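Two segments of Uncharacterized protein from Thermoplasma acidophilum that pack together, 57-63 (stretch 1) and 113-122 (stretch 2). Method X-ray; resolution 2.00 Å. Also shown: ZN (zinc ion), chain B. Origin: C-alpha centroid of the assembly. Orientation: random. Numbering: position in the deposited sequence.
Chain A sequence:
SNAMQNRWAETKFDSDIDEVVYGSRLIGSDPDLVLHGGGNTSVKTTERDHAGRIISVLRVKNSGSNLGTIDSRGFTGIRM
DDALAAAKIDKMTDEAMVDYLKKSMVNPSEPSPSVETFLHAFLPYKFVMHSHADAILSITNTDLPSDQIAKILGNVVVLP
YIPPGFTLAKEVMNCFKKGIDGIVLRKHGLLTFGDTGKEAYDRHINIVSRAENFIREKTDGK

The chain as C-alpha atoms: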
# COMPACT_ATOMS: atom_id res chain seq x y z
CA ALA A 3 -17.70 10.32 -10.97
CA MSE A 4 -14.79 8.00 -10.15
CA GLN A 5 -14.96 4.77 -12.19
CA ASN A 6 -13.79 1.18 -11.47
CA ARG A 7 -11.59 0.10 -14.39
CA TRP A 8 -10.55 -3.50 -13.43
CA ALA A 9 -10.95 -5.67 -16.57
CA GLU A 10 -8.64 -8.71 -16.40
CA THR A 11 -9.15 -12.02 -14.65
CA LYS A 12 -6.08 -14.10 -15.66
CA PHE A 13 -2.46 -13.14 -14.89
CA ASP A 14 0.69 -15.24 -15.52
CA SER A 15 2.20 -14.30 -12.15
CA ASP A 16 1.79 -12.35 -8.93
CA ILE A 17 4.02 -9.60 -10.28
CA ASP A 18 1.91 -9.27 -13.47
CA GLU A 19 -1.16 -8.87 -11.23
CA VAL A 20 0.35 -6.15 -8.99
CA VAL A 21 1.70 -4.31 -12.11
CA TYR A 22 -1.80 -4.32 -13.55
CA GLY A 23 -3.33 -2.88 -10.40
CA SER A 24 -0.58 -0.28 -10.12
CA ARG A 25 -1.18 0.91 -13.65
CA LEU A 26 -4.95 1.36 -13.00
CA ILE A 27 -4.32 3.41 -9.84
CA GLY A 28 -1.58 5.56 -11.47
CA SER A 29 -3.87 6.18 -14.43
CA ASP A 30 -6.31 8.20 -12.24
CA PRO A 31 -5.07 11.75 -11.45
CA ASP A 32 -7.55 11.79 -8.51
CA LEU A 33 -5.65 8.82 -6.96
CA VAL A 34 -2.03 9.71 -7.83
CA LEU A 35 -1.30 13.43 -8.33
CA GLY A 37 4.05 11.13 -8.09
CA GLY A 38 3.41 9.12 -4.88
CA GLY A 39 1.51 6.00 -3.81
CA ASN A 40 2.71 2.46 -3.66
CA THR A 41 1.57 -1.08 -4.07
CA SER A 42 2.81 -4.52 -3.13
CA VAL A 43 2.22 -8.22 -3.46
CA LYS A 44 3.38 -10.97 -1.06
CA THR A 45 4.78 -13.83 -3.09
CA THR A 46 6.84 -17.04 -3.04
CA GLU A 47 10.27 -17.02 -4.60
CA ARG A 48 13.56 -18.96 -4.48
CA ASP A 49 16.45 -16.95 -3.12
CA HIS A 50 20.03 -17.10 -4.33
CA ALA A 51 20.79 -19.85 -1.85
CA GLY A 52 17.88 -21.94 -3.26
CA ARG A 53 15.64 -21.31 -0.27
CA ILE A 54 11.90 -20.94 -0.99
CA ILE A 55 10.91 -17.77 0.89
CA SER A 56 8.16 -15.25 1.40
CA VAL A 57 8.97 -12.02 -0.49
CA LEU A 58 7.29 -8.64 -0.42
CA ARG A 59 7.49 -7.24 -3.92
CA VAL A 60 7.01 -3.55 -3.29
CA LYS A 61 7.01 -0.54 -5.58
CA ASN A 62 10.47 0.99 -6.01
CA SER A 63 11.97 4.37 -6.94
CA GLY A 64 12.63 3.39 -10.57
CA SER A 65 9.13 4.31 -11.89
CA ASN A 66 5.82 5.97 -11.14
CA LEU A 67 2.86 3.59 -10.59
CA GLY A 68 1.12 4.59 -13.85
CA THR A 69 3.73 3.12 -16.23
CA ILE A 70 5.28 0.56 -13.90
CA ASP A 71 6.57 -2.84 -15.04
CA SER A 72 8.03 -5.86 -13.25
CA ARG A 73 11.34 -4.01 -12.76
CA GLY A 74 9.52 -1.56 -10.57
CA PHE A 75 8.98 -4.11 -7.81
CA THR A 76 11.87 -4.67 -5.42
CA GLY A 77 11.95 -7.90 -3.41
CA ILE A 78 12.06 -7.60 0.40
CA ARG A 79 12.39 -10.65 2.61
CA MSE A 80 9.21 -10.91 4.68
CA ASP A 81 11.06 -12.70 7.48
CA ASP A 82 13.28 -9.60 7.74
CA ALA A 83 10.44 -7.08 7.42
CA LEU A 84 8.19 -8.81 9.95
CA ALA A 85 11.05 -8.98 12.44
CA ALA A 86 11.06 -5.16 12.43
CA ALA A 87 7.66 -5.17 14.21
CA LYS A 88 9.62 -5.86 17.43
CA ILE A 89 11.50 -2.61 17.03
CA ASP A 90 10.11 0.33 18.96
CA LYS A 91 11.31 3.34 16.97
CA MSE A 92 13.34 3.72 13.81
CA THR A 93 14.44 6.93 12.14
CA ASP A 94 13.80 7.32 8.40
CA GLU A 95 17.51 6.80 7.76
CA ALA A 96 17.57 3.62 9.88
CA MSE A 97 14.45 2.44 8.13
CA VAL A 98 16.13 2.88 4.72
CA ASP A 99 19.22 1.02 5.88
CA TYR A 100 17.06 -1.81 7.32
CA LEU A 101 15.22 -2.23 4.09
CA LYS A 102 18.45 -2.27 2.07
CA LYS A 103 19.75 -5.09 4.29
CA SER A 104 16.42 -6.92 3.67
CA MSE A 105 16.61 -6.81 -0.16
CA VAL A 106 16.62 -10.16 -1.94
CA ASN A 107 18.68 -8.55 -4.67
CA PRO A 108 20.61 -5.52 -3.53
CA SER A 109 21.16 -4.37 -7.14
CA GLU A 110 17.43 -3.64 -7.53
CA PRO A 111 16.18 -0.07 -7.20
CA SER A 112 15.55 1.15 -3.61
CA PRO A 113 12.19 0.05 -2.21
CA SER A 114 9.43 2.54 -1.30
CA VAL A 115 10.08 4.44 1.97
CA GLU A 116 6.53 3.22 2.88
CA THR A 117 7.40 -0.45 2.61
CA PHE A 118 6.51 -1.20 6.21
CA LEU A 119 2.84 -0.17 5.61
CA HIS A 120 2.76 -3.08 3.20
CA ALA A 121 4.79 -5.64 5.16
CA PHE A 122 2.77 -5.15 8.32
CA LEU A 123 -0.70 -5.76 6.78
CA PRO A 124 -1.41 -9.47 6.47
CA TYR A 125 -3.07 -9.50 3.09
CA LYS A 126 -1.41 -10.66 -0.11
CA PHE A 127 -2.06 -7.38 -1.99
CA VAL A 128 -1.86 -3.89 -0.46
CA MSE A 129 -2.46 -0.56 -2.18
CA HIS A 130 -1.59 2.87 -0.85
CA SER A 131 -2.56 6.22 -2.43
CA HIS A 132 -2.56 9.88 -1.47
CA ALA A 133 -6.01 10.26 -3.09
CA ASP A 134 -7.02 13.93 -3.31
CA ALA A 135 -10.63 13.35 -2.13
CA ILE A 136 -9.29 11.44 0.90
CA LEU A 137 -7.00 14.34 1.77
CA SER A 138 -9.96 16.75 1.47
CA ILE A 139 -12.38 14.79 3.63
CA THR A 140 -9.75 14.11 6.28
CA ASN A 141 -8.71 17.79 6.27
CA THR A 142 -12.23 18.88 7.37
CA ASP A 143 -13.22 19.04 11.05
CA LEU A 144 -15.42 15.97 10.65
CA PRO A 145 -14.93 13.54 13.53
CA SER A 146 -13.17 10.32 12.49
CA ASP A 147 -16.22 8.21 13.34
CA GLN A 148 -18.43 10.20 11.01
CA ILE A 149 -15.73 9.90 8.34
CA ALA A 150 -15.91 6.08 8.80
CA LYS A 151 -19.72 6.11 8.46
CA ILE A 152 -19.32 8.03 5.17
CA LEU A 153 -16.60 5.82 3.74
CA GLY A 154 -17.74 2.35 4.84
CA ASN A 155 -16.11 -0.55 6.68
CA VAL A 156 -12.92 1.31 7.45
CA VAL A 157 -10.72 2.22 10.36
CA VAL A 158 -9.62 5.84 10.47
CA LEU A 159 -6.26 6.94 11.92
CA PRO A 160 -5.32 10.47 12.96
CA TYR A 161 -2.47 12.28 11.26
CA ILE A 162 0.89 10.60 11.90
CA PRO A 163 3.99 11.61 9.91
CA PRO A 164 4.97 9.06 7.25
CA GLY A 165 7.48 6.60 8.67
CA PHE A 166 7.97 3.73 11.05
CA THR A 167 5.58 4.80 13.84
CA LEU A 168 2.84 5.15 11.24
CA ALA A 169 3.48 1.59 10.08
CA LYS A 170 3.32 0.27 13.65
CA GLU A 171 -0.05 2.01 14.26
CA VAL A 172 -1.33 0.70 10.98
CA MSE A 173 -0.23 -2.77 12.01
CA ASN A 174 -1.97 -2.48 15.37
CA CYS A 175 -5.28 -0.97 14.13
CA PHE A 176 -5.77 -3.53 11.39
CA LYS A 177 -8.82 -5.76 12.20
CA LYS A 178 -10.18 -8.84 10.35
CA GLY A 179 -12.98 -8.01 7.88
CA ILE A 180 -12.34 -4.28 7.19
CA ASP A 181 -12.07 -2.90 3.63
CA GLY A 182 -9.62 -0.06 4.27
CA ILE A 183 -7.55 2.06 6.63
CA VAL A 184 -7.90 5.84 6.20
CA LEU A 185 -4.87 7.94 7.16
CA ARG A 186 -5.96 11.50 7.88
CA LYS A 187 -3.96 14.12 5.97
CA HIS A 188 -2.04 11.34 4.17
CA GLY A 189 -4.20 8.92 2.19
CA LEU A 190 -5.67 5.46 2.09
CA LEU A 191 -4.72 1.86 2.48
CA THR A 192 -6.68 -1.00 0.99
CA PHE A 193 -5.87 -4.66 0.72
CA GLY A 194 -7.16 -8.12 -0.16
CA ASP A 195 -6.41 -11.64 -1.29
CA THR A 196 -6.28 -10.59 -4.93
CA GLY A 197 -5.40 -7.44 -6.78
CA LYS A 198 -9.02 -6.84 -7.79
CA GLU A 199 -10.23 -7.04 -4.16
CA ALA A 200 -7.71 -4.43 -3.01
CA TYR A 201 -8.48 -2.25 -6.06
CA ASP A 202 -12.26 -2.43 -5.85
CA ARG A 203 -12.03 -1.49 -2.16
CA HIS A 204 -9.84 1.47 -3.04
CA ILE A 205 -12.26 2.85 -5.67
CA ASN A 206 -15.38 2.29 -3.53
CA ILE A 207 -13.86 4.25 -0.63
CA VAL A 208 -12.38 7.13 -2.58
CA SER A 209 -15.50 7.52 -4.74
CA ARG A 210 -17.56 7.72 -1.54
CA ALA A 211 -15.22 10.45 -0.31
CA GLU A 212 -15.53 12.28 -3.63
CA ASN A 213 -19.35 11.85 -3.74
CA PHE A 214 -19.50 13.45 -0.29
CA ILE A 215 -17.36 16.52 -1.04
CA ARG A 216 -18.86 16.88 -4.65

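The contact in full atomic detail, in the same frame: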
# COMPACT_ATOMS: atom_id res chain seq x y z
N VAL A 57 8.35 -13.25 -0.01
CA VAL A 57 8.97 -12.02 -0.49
C VAL A 57 7.85 -10.99 -0.65
O VAL A 57 6.79 -11.31 -1.21
CB VAL A 57 9.69 -12.21 -1.83
CG1 VAL A 57 10.24 -10.90 -2.36
CG2 VAL A 57 10.89 -13.28 -1.70
N LEU A 58 8.09 -9.78 -0.15
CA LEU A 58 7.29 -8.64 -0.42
C LEU A 58 7.86 -7.94 -1.62
O LEU A 58 8.95 -7.41 -1.59
CB LEU A 58 7.21 -7.66 0.78
CG LEU A 58 6.34 -6.41 0.58
CD1 LEU A 58 4.82 -6.76 0.64
CD2 LEU A 58 6.74 -5.37 1.66
N ARG A 59 7.11 -7.95 -2.71
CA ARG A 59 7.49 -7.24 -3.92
C ARG A 59 6.77 -5.90 -3.84
O ARG A 59 5.54 -5.82 -3.95
CB ARG A 59 7.07 -8.04 -5.17
CG ARG A 59 7.98 -9.23 -5.55
CD ARG A 59 9.27 -8.75 -6.23
NE ARG A 59 10.30 -9.77 -6.24
CZ ARG A 59 11.57 -9.61 -6.64
NH1 ARG A 59 12.01 -8.48 -7.13
NH2 ARG A 59 12.43 -10.63 -6.52
N VAL A 60 7.54 -4.86 -3.60
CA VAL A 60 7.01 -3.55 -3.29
C VAL A 60 7.53 -2.56 -4.30
O VAL A 60 8.66 -2.65 -4.77
CB VAL A 60 7.37 -3.09 -1.87
CG1 VAL A 60 8.92 -2.92 -1.69
CG2 VAL A 60 6.67 -1.77 -1.50
N LYS A 61 6.67 -1.59 -4.65
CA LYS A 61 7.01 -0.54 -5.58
C LYS A 61 8.32 0.12 -5.24
O LYS A 61 8.56 0.40 -4.08
CB LYS A 61 5.88 0.50 -5.59
CG LYS A 61 6.03 1.51 -6.67
CD LYS A 61 6.30 2.81 -6.14
CE LYS A 61 6.13 3.89 -7.19
NZ LYS A 61 7.40 4.73 -7.18
N ASN A 62 9.15 0.41 -6.24
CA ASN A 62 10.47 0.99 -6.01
C ASN A 62 10.61 2.35 -6.65
O ASN A 62 9.67 2.83 -7.28
CB ASN A 62 11.60 0.01 -6.40
CG ASN A 62 11.62 -0.31 -7.86
OD1 ASN A 62 11.41 0.57 -8.69
ND2 ASN A 62 11.95 -1.58 -8.19
N SER A 63 11.77 2.98 -6.49
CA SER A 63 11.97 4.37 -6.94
C SER A 63 12.25 4.49 -8.43
O SER A 63 12.49 5.58 -8.93
CB SER A 63 13.16 4.97 -6.20
OG SER A 63 14.30 4.16 -6.38
N PRO A 113 13.59 0.25 -2.44
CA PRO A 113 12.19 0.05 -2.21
C PRO A 113 11.54 1.32 -1.63
O PRO A 113 12.22 2.16 -1.02
CB PRO A 113 12.15 -1.11 -1.19
CG PRO A 113 13.41 -0.93 -0.41
CD PRO A 113 14.43 -0.44 -1.41
N SER A 114 10.25 1.46 -1.89
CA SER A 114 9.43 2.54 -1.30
C SER A 114 9.79 2.78 0.16
O SER A 114 9.89 1.82 0.93
CB SER A 114 7.94 2.15 -1.35
OG SER A 114 7.12 3.16 -0.74
N VAL A 115 9.96 4.04 0.53
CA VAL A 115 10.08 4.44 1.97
C VAL A 115 8.85 4.05 2.82
O VAL A 115 8.92 4.00 4.07
CB VAL A 115 10.47 5.96 2.16
CG1 VAL A 115 11.80 6.25 1.47
CG2 VAL A 115 9.37 6.93 1.62
N GLU A 116 7.73 3.68 2.17
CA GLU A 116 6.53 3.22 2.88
C GLU A 116 6.37 1.73 2.93
O GLU A 116 5.27 1.24 3.21
CB GLU A 116 5.27 3.86 2.23
CG GLU A 116 5.47 5.35 2.13
CD GLU A 116 4.20 6.16 2.06
OE1 GLU A 116 3.80 6.49 0.90
OE2 GLU A 116 3.64 6.50 3.15
N THR A 117 7.46 0.99 2.71
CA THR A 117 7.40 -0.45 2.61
C THR A 117 6.79 -1.10 3.82
O THR A 117 6.10 -2.13 3.69
CB THR A 117 8.81 -1.07 2.31
OG1 THR A 117 9.20 -0.69 0.98
CG2 THR A 117 8.76 -2.57 2.42
N PHE A 118 7.05 -0.57 5.00
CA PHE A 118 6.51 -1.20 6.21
C PHE A 118 4.98 -1.11 6.32
O PHE A 118 4.39 -1.98 6.95
CB PHE A 118 7.15 -0.67 7.46
CG PHE A 118 8.56 -1.17 7.64
CD1 PHE A 118 8.80 -2.49 7.94
CD2 PHE A 118 9.64 -0.35 7.44
CE1 PHE A 118 10.09 -2.97 8.09
CE2 PHE A 118 10.95 -0.82 7.61
CZ PHE A 118 11.17 -2.14 7.93
N LEU A 119 4.33 -0.15 5.65
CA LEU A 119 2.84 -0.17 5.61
C LEU A 119 2.34 -1.47 4.98
O LEU A 119 1.29 -2.06 5.38
CB LEU A 119 2.25 1.00 4.81
CG LEU A 119 2.57 2.43 5.25
CD1 LEU A 119 1.93 3.48 4.29
CD2 LEU A 119 2.15 2.67 6.71
N HIS A 120 3.10 -1.90 3.99
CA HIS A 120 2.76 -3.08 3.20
C HIS A 120 3.08 -4.39 3.94
O HIS A 120 2.28 -5.38 3.97
CB HIS A 120 3.53 -2.99 1.90
CG HIS A 120 3.06 -1.84 1.04
ND1 HIS A 120 2.12 -2.02 0.04
CD2 HIS A 120 3.38 -0.53 1.04
CE1 HIS A 120 1.88 -0.84 -0.53
NE2 HIS A 120 2.63 0.08 0.05
N ALA A 121 4.28 -4.41 4.50
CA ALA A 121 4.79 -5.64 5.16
C ALA A 121 3.93 -6.00 6.34
O ALA A 121 3.69 -7.18 6.59
CB ALA A 121 6.30 -5.48 5.61
N PHE A 122 3.47 -4.98 7.06
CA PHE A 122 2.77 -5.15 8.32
C PHE A 122 1.25 -5.37 8.19
O PHE A 122 0.60 -5.54 9.19
CB PHE A 122 2.97 -3.96 9.23
CG PHE A 122 4.36 -3.81 9.79
CD1 PHE A 122 5.29 -4.83 9.76
CD2 PHE A 122 4.72 -2.62 10.40
CE1 PHE A 122 6.54 -4.64 10.31
CE2 PHE A 122 5.95 -2.43 10.97
CZ PHE A 122 6.87 -3.43 10.92
ZN ZN B . 2.09 7.63 1.85
O HOH W 1 3.44 9.11 2.13

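Stretch 1 is the end of a strand, 57-61, followed by a short loop. Stretch 2 enters as a loop, turns, and continues as a short helix. The helix runs roughly antiparallel to the strand, at 142°, and the two axes approach to 9.3 Å. Together the stretches bury 349 Å²; on the stretch 1 side, L58 and V60 contribute most. These two point toward stretch 2, as expected for alternate residues of a strand, while R59 between them does not reach it.

P113 begins the contact. Its backbone forms a single beta bridge with N62, and the two CA atoms lie 4.3 Å apart. Its CA-to-CB bond points away overall, yet P113 CB still meets V60 CG1 at 3.7 Å. The proline ring thus gives V60 an apolar neighbour.

S114 supplies the one hydrogen bond between the stretches: S114 N donates to K61 O at 3.0 Å. The bond joins backbone atoms. The K61 side chain is used separately: K61 NZ donates to N62 O at 3.0 Å. S114 OG accepts from E116 N at 3.0 Å, within its own stretch, while S114 CB lies 4.1 Å from V60 CG2.

A type I turn from S114 to T117 leads into the helix. V115 points away and is exposed. E116 also leaves stretch 1 untouched; its carboxylate binds zinc through both E116 OE1 and E116 OE2, each 2.3 Å from ZN. A water completes part of the shell, with further ligands elsewhere in the structure.

T117 uses both branches of its side chain. T117 OG1 donates to S114 O at 2.6 Å, which satisfies the hydroxyl inside a buried site, and it also lies 3.5 Å from V60 CG1. T117 CG2 packs against L58 CD2 at 3.5 Å. A small residue with one polar and one methyl branch suits this position.

F118 points away, and L119 is out of reach. H120 points back toward the strand. V60 CG2 lies over one face of its ring, 4.3 Å from H120 CD2, and L58 CD2 is 4.0 Å from H120 CB. Both ring nitrogens are hydrogen-bonded elsewhere in the structure, so the buried imidazole is satisfied while its carbon atoms meet the valine.

A121 closes the contact. Its methyl group, A121 CB, lies 4.0 Å from L58 CD2, and L58 CD2 is 3.9 Å from A121 N. The side chain is small, and the leucine sits close to the helix backbone here. F122 makes no contact.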